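Macrophage receptor MARCO (Mus musculus, PDB 2OYA) probably serves as a macrophage scavenger receptor that recognises its ligands through a cysteine-rich domain bearing a basic and an acidic cluster. Local coordinates at residues A[31-36]-A[66-71]; A[43-48]-A[76-81]. All blocks are in the same frame, centred on the assembly; numbering follows the deposited sequence.

Interaction 1: residues A[31-36]-A[66-71]; sequences DDDWDN and LDNVNC
The carbonyl oxygen of Asp-32 is held by one hydrogen bond, water 1 donating to Asp-32 O at 2.7 Å, backed by a weak CA-H...O contact from Asn-68 CA, 3.3 Å from Asp-32 O. The same water accepts from Val-69 N at 3.0 Å and so bridges the two backbones. A second water lies within hydrogen-bonding distance of Asp-33 O and Asn-70 OD1, with more acceptors around it than it has protons. Asp-32 and Asp-33 occupy the corner of a type II turn closed by Trp-34 N donating to Asp-31 O at 3.0 Å. Across from the turn, Asn-68 ND2 donates to Asp-33 OD2 at 3.1 Å, fairly straight (154°), in the amide plane of Asn-68 but well above the carboxylate plane. Within the scavenger receptor cysteine-rich fold the contact joins the loop between strand 25-29 and helix 36-45 to the loop following strand 64-66, and Asp-35 N-caps that helix. Asp-32, its CG beside the backbone N, crosses Asp-67 obliquely, and OD2 of Asp-32 comes to 2.8 Å from OD1 of Asp-67. Asp-32 has a second conformer, so the close approach may reflect disorder; alternatively the pair may share a proton, which would raise the pKa of one acid. Both may belong to the acidic cluster implicated in ligand recognition. Beneath these polar groups, Val-69 CB meets the edge of the Trp-34 indole at CE3 (4.0 Å), the two side chains lying alongside one another. Trp-34, its CG anti to the backbone N, sends NE1 to the Gly-98 carbonyl.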
ATOM      1  N   ASP A  31       7.002   1.845  -6.715  1.00  5.08           N
ATOM      2  CA  ASP A  31       7.649   0.687  -6.086  1.00  6.22           C
ATOM      3  C   ASP A  31       9.132   0.910  -5.686  1.00  6.81           C
ATOM      4  O   ASP A  31       9.793  -0.025  -5.202  1.00  6.37           O
ATOM      5  CB  ASP A  31       7.472  -0.572  -6.915  1.00  5.18           C
ATOM      6  CG  ASP A  31       8.330  -0.573  -8.187  1.00  6.63           C
ATOM      7  OD1 ASP A  31       9.068   0.412  -8.422  1.00  7.03           O
ATOM      8  OD2 ASP A  31       8.267  -1.582  -8.935  1.00  6.75           O
ATOM      9  N   ASP A  32       9.635   2.135  -5.881  0.50  7.88           N
ATOM     10  CA  ASP A  32      11.011   2.468  -5.480  0.50  8.79           C
ATOM     11  C   ASP A  32      11.165   2.207  -3.983  0.50  8.98           C
ATOM     12  O   ASP A  32      10.484   2.846  -3.182  0.50  9.28           O
ATOM     13  CB  ASP A  32      11.332   3.947  -5.737  0.50  9.40           C
ATOM     14  CG  ASP A  32      11.345   4.330  -7.212  0.50 10.83           C
ATOM     15  OD1 ASP A  32      11.499   3.453  -8.095  0.50 14.04           O
ATOM     16  OD2 ASP A  32      11.221   5.551  -7.479  0.50 12.92           O
ATOM     17  N   ASP A  33      12.059   1.283  -3.615  1.00  8.76           N
ATOM     18  CA  ASP A  33      12.322   0.931  -2.177  1.00  9.50           C
ATOM     19  C   ASP A  33      11.142   0.257  -1.474  1.00  8.18           C
ATOM     20  O   ASP A  33      11.154   0.100  -0.259  1.00  8.55           O
ATOM     21  CB  ASP A  33      12.734   2.156  -1.323  1.00 10.55           C
ATOM     22  CG  ASP A  33      14.020   2.810  -1.783  1.00 15.41           C
ATOM     23  OD1 ASP A  33      14.911   2.114  -2.327  1.00 17.34           O
ATOM     24  OD2 ASP A  33      14.134   4.042  -1.552  1.00 20.90           O
ATOM     25  N   TRP A  34      10.119  -0.137  -2.233  1.00  7.26           N
ATOM     26  CA  TRP A  34       8.927  -0.762  -1.661  1.00  5.83           C
ATOM     27  C   TRP A  34       9.292  -2.188  -1.288  1.00  7.17           C
ATOM     28  O   TRP A  34       9.660  -2.985  -2.148  1.00  7.10           O
ATOM     29  CB  TRP A  34       7.781  -0.729  -2.663  1.00  6.20           C
ATOM     30  CG  TRP A  34       6.481  -1.315  -2.182  1.00  5.19           C
ATOM     31  CD1 TRP A  34       5.924  -2.516  -2.547  1.00  5.50           C
ATOM     32  CD2 TRP A  34       5.558  -0.700  -1.277  1.00  6.18           C
ATOM     33  NE1 TRP A  34       4.710  -2.684  -1.922  1.00  4.26           N
ATOM     34  CE2 TRP A  34       4.461  -1.584  -1.135  1.00  4.25           C
ATOM     35  CE3 TRP A  34       5.553   0.515  -0.567  1.00  4.96           C
ATOM     36  CZ2 TRP A  34       3.364  -1.298  -0.299  1.00  6.85           C
ATOM     37  CZ3 TRP A  34       4.459   0.807   0.261  1.00  5.24           C
ATOM     38  CH2 TRP A  34       3.380  -0.107   0.389  1.00  6.30           C
ATOM     39  N   ASP A  35       9.225  -2.497   0.004  1.00  7.37           N
ATOM     40  CA  ASP A  35       9.697  -3.801   0.470  1.00  7.92           C
ATOM     41  C   ASP A  35       8.679  -4.481   1.408  1.00  7.79           C
ATOM     42  O   ASP A  35       7.603  -3.954   1.628  1.00  7.31           O
ATOM     43  CB  ASP A  35      11.119  -3.687   1.069  1.00  8.29           C
ATOM     44  CG  ASP A  35      11.168  -2.901   2.361  1.00 10.84           C
ATOM     45  OD1 ASP A  35      12.297  -2.577   2.801  1.00 14.91           O
ATOM     46  OD2 ASP A  35      10.098  -2.599   2.945  1.00 12.25           O
ATOM     47  N   ASN A  36       9.012  -5.669   1.929  1.00  7.78           N
ATOM     48  CA  ASN A  36       8.078  -6.414   2.788  1.00  7.68           C
ATOM     49  C   ASN A  36       7.666  -5.647   4.045  1.00  7.26           C
ATOM     50  O   ASN A  36       6.540  -5.812   4.531  1.00  7.01           O
ATOM     51  CB  ASN A  36       8.652  -7.788   3.139  1.00  7.48           C
ATOM     52  CG  ASN A  36       8.622  -8.761   1.947  1.00  8.65           C
ATOM     53  OD1 ASN A  36       7.843  -8.588   1.001  1.00  8.01           O
ATOM     54  ND2 ASN A  36       9.489  -9.777   1.984  1.00  7.14           N
ATOM     55  N   LEU A  66       2.918   8.353  -3.241  1.00  7.06           N
ATOM     56  CA  LEU A  66       4.080   7.955  -2.428  1.00  6.39           C
ATOM     57  C   LEU A  66       5.215   7.364  -3.258  1.00  6.78           C
ATOM     58  O   LEU A  66       4.979   6.715  -4.279  1.00  7.04           O
ATOM     59  CB  LEU A  66       3.664   6.951  -1.352  1.00  6.42           C
ATOM     60  CG  LEU A  66       2.716   7.448  -0.257  1.00  7.66           C
ATOM     61  CD1 LEU A  66       2.327   6.278   0.645  1.00  8.30           C
ATOM     62  CD2 LEU A  66       3.354   8.600   0.539  1.00  9.79           C
ATOM     63  N   ASP A  67       6.443   7.614  -2.812  1.00  6.66           N
ATOM     64  CA  ASP A  67       7.648   7.090  -3.454  1.00  7.49           C
ATOM     65  C   ASP A  67       8.715   6.971  -2.361  1.00  6.94           C
ATOM     66  O   ASP A  67       8.668   7.690  -1.344  1.00  7.04           O
ATOM     67  CB  ASP A  67       8.107   8.044  -4.573  1.00  7.82           C
ATOM     68  CG  ASP A  67       9.206   7.464  -5.447  1.00  9.23           C
ATOM     69  OD1 ASP A  67       9.444   6.249  -5.389  1.00  9.91           O
ATOM     70  OD2 ASP A  67       9.803   8.235  -6.246  1.00 11.48           O
ATOM     71  N   ASN A  68       9.644   6.040  -2.555  1.00  8.10           N
ATOM     72  CA  ASN A  68      10.720   5.773  -1.595  1.00  9.56           C
ATOM     73  C   ASN A  68      10.213   5.577  -0.175  1.00  9.26           C
ATOM     74  O   ASN A  68      10.777   6.118   0.779  1.00  9.12           O
ATOM     75  CB  ASN A  68      11.792   6.873  -1.669  1.00 10.05           C
ATOM     76  CG  ASN A  68      12.302   7.068  -3.074  1.00 13.16           C
ATOM     77  OD1 ASN A  68      12.072   8.109  -3.692  1.00 17.81           O
ATOM     78  ND2 ASN A  68      12.934   6.035  -3.620  1.00 14.38           N
ATOM     79  N   VAL A  69       9.139   4.786  -0.045  1.00  9.14           N
ATOM     80  CA  VAL A  69       8.634   4.435   1.277  1.00  8.63           C
ATOM     81  C   VAL A  69       9.666   3.552   1.990  1.00  9.54           C
ATOM     82  O   VAL A  69      10.128   2.549   1.430  1.00  8.91           O
ATOM     83  CB  VAL A  69       7.268   3.725   1.196  1.00  8.13           C
ATOM     84  CG1 VAL A  69       6.716   3.433   2.600  1.00  8.42           C
ATOM     85  CG2 VAL A  69       6.266   4.578   0.387  1.00  7.97           C
ATOM     86  N   ASN A  70      10.020   3.942   3.214  0.50  9.51           N
ATOM     87  CA  ASN A  70      11.007   3.216   4.007  0.50 10.53           C
ATOM     88  C   ASN A  70      10.536   2.985   5.440  0.50 10.68           C
ATOM     89  O   ASN A  70      11.084   3.551   6.382  0.50 10.23           O
ATOM     90  CB  ASN A  70      12.346   3.953   3.980  0.50 11.10           C
ATOM     91  CG  ASN A  70      13.145   3.650   2.736  0.50 11.61           C
ATOM     92  OD1 ASN A  70      13.790   2.603   2.639  0.50 14.90           O
ATOM     93  ND2 ASN A  70      13.118   4.566   1.774  0.50 13.41           N
ATOM     94  N   CYS A  71       9.512   2.148   5.587  1.00 10.61           N
ATOM     95  CA  CYS A  71       8.969   1.803   6.907  1.00 11.14           C
ATOM     96  C   CYS A  71       9.955   0.910   7.642  1.00 12.48           C
ATOM     97  O   CYS A  71      10.677   0.127   7.013  1.00 12.08           O
ATOM     98  CB  CYS A  71       7.654   1.030   6.779  1.00 10.95           C
ATOM     99  SG  CYS A  71       6.315   1.927   5.933  1.00  9.11           S
TER
HETATM  100  O   HOH W   1       8.001   3.021  -2.144  1.00  6.61           O
HETATM  101  O   HOH W   2      12.191   0.329   2.432  1.00 18.23           O

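Interaction 2: residues A[43-48]-A[76-81]; sequences CRMLGY and NSLWDC
Met-45 reaches out from the last turn of helix 36-45 and lies at about a right angle to the Trp-79 side chain. With CG beside the backbone N, its chain runs extended through chi2, which places the sulfur against the backbone opposite: Leu-78 N points almost straight at Met-45 SD (169°), a weak N-H...S hydrogen bond at 3.5 Å. The bend at chi3 (70°) then carries the methyl to Trp-79 CZ3, with CE 3.8 Å from that carbon. Nearer the helix, Met-45 CG rests 3.5 Å from Asn-76 O. The helix finishes in a Schellman motif, Gly-47 leaving it with positive phi, while the facing segment folds as an ST turn in which Ser-77 OG accepts from Trp-79 N at 3.0 Å and leads into the 3-10 turn 78-80. Arg-44 and Asn-76 cross obliquely, guanidinium and amide planes 77° apart, and they touch only through the aliphatic part of the arginine, CD lying 4.1 Å from Asn-76 ND2. The arginine's charged end is held by other groups, NH1 donating to the carbonyls of Gly-73 and Glu-75. On the buried side Leu-78 CG packs on the Met-45 sulfur, and the Leu-78 side chain also touches Val-41 and Phe-42 of the helix.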
ATOM      1  N   CYS A  43      -0.595  -3.480   4.813  1.00  6.57           N
ATOM      2  CA  CYS A  43      -1.562  -4.550   5.075  1.00  6.69           C
ATOM      3  C   CYS A  43      -2.144  -4.508   6.504  1.00  6.82           C
ATOM      4  O   CYS A  43      -3.324  -4.779   6.697  1.00  7.42           O
ATOM      5  CB  CYS A  43      -0.937  -5.915   4.781  1.00  6.86           C
ATOM      6  SG  CYS A  43      -0.557  -6.159   3.023  1.00  6.90           S
ATOM      7  N   ARG A  44      -1.316  -4.141   7.478  1.00  8.15           N
ATOM      8  CA  ARG A  44      -1.737  -3.948   8.871  1.00  9.53           C
ATOM      9  C   ARG A  44      -2.858  -2.920   8.973  1.00  9.21           C
ATOM     10  O   ARG A  44      -3.816  -3.094   9.762  1.00  8.95           O
ATOM     11  CB  ARG A  44      -0.530  -3.526   9.705  1.00  9.95           C
ATOM     12  CG  ARG A  44      -0.796  -3.128  11.155  1.00 12.72           C
ATOM     13  CD  ARG A  44       0.540  -2.815  11.836  1.00 11.97           C
ATOM     14  NE  ARG A  44       1.435  -3.975  11.887  1.00 17.96           N
ATOM     15  CZ  ARG A  44       2.754  -3.900  11.735  1.00 19.49           C
ATOM     16  NH1 ARG A  44       3.332  -2.723  11.494  1.00 19.05           N
ATOM     17  NH2 ARG A  44       3.492  -5.005  11.807  1.00 21.07           N
ATOM     18  N   MET A  45      -2.772  -1.871   8.158  1.00  9.24           N
ATOM     19  CA  MET A  45      -3.819  -0.847   8.136  1.00  9.84           C
ATOM     20  C   MET A  45      -5.190  -1.428   7.788  1.00  9.94           C
ATOM     21  O   MET A  45      -6.224  -0.950   8.283  1.00 10.43           O
ATOM     22  CB  MET A  45      -3.456   0.274   7.174  1.00  9.56           C
ATOM     23  CG  MET A  45      -2.228   1.060   7.605  1.00 10.05           C
ATOM     24  SD  MET A  45      -1.803   2.310   6.388  1.00 10.62           S
ATOM     25  CE  MET A  45      -3.162   3.482   6.576  1.00 12.24           C
ATOM     26  N   LEU A  46      -5.190  -2.475   6.958  1.00  9.80           N
ATOM     27  CA  LEU A  46      -6.420  -3.160   6.561  1.00  9.80           C
ATOM     28  C   LEU A  46      -6.785  -4.329   7.484  1.00 10.18           C
ATOM     29  O   LEU A  46      -7.776  -5.042   7.244  1.00 11.48           O
ATOM     30  CB  LEU A  46      -6.320  -3.609   5.093  1.00 10.20           C
ATOM     31  CG  LEU A  46      -6.247  -2.508   4.034  1.00 11.94           C
ATOM     32  CD1 LEU A  46      -5.899  -3.131   2.680  1.00 14.54           C
ATOM     33  CD2 LEU A  46      -7.564  -1.756   3.953  1.00 15.33           C
ATOM     34  N   GLY A  47      -6.004  -4.516   8.541  1.00  9.43           N
ATOM     35  CA  GLY A  47      -6.270  -5.542   9.543  1.00  9.77           C
ATOM     36  C   GLY A  47      -5.583  -6.891   9.319  1.00 10.10           C
ATOM     37  O   GLY A  47      -5.818  -7.834  10.073  1.00 10.35           O
ATOM     38  N   TYR A  48      -4.717  -6.977   8.311  1.00  9.60           N
ATOM     39  CA  TYR A  48      -3.942  -8.193   8.040  1.00  9.66           C
ATOM     40  C   TYR A  48      -2.700  -8.218   8.917  1.00 10.02           C
ATOM     41  O   TYR A  48      -2.310  -7.196   9.470  1.00 10.58           O
ATOM     42  CB  TYR A  48      -3.560  -8.278   6.545  1.00  9.83           C
ATOM     43  CG  TYR A  48      -4.750  -8.366   5.638  1.00 10.01           C
ATOM     44  CD1 TYR A  48      -5.285  -7.230   5.041  1.00 11.81           C
ATOM     45  CD2 TYR A  48      -5.355  -9.602   5.369  1.00 13.42           C
ATOM     46  CE1 TYR A  48      -6.407  -7.317   4.209  1.00 12.36           C
ATOM     47  CE2 TYR A  48      -6.451  -9.701   4.533  1.00 11.30           C
ATOM     48  CZ  TYR A  48      -6.981  -8.564   3.957  1.00 12.60           C
ATOM     49  OH  TYR A  48      -8.086  -8.699   3.144  1.00 12.75           O
ATOM     50  N   ASN A  76       2.003   1.570  12.642  0.80 16.80           N
ATOM     51  CA  ASN A  76       0.576   1.246  12.530  0.80 17.22           C
ATOM     52  C   ASN A  76      -0.034   1.834  11.271  0.80 15.99           C
ATOM     53  O   ASN A  76      -1.125   1.450  10.872  0.80 15.70           O
ATOM     54  CB  ASN A  76      -0.203   1.716  13.758  0.80 17.91           C
ATOM     55  CG  ASN A  76       0.278   1.052  15.034  0.80 21.11           C
ATOM     56  OD1 ASN A  76       0.623   1.733  16.002  0.80 24.39           O
ATOM     57  ND2 ASN A  76       0.334  -0.286  15.029  0.80 23.29           N
ATOM     58  N   SER A  77       0.713   2.744  10.647  1.00 15.16           N
ATOM     59  CA  SER A  77       0.248   3.487   9.500  1.00 14.22           C
ATOM     60  C   SER A  77       1.412   3.870   8.587  1.00 12.76           C
ATOM     61  O   SER A  77       2.521   4.159   9.062  1.00 12.15           O
ATOM     62  CB  SER A  77      -0.441   4.757  10.022  1.00 14.09           C
ATOM     63  OG  SER A  77      -0.694   5.682   8.996  1.00 16.66           O
ATOM     64  N   LEU A  78       1.160   3.897   7.275  1.00 12.01           N
ATOM     65  CA  LEU A  78       2.155   4.442   6.320  1.00 11.29           C
ATOM     66  C   LEU A  78       2.445   5.909   6.581  1.00 11.32           C
ATOM     67  O   LEU A  78       3.503   6.429   6.193  1.00 11.08           O
ATOM     68  CB  LEU A  78       1.678   4.307   4.871  1.00 11.62           C
ATOM     69  CG  LEU A  78       1.739   2.934   4.203  1.00 11.19           C
ATOM     70  CD1 LEU A  78       1.271   3.039   2.748  1.00 12.74           C
ATOM     71  CD2 LEU A  78       3.137   2.350   4.261  1.00 10.44           C
ATOM     72  N   TRP A  79       1.490   6.587   7.213  1.00 11.52           N
ATOM     73  CA  TRP A  79       1.672   7.994   7.545  1.00 12.14           C
ATOM     74  C   TRP A  79       2.846   8.145   8.534  1.00 12.98           C
ATOM     75  O   TRP A  79       3.510   9.179   8.555  1.00 13.31           O
ATOM     76  CB  TRP A  79       0.366   8.598   8.093  1.00 11.99           C
ATOM     77  CG  TRP A  79      -0.590   9.161   7.025  1.00 12.70           C
ATOM     78  CD1 TRP A  79      -0.926  10.479   6.845  1.00 12.93           C
ATOM     79  CD2 TRP A  79      -1.359   8.418   6.048  1.00 12.43           C
ATOM     80  NE1 TRP A  79      -1.844  10.604   5.809  1.00 12.97           N
ATOM     81  CE2 TRP A  79      -2.114   9.359   5.301  1.00 13.04           C
ATOM     82  CE3 TRP A  79      -1.460   7.053   5.720  1.00 10.50           C
ATOM     83  CZ2 TRP A  79      -2.974   8.985   4.248  1.00 11.90           C
ATOM     84  CZ3 TRP A  79      -2.313   6.678   4.665  1.00 11.52           C
ATOM     85  CH2 TRP A  79      -3.065   7.652   3.950  1.00 11.75           C
ATOM     86  N   ASP A  80       3.112   7.100   9.323  1.00 13.21           N
ATOM     87  CA  ASP A  80       4.240   7.105  10.277  1.00 13.37           C
ATOM     88  C   ASP A  80       5.576   6.698   9.658  1.00 13.27           C
ATOM     89  O   ASP A  80       6.624   6.812  10.304  1.00 13.22           O
ATOM     90  CB  ASP A  80       3.948   6.196  11.468  1.00 14.16           C
ATOM     91  CG  ASP A  80       2.865   6.740  12.355  1.00 16.19           C
ATOM     92  OD1 ASP A  80       2.930   7.928  12.741  1.00 19.70           O
ATOM     93  OD2 ASP A  80       1.937   5.980  12.658  1.00 21.06           O
ATOM     94  N   CYS A  81       5.550   6.237   8.406  1.00 11.85           N
ATOM     95  CA  CYS A  81       6.785   5.828   7.740  1.00 11.84           C
ATOM     96  C   CYS A  81       7.539   6.961   7.107  1.00 11.81           C
ATOM     97  O   CYS A  81       6.947   7.903   6.588  1.00 12.51           O
ATOM     98  CB  CYS A  81       6.501   4.804   6.657  1.00 11.50           C
ATOM     99  SG  CYS A  81       5.766   3.340   7.299  1.00 11.64           S
TER

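The two contacts, centres about 13 Å apart, are joined covalently, since Cys-71 of interaction 1 and Cys-81 of interaction 2 form a disulfide (SG to SG 2.0 Å). Leu-78 fills in beside this bridge: its CD2 lies 3.6 Å from Cys-71 SG and 4.1 Å from Val-69 CG1, and its CD1 is 4.0 Å from CD1 of Leu-66. Helix 36-45 connects them a second time, with Phe-42 touching both Trp-34 and Leu-78. The segments alternate along the chain, two parts of the long loop after strand 64-66 meeting the loop into helix 36-45 and its last turn. The close carboxylates belong to interaction 1, whereas interaction 2 is mainly apolar and backbone packing.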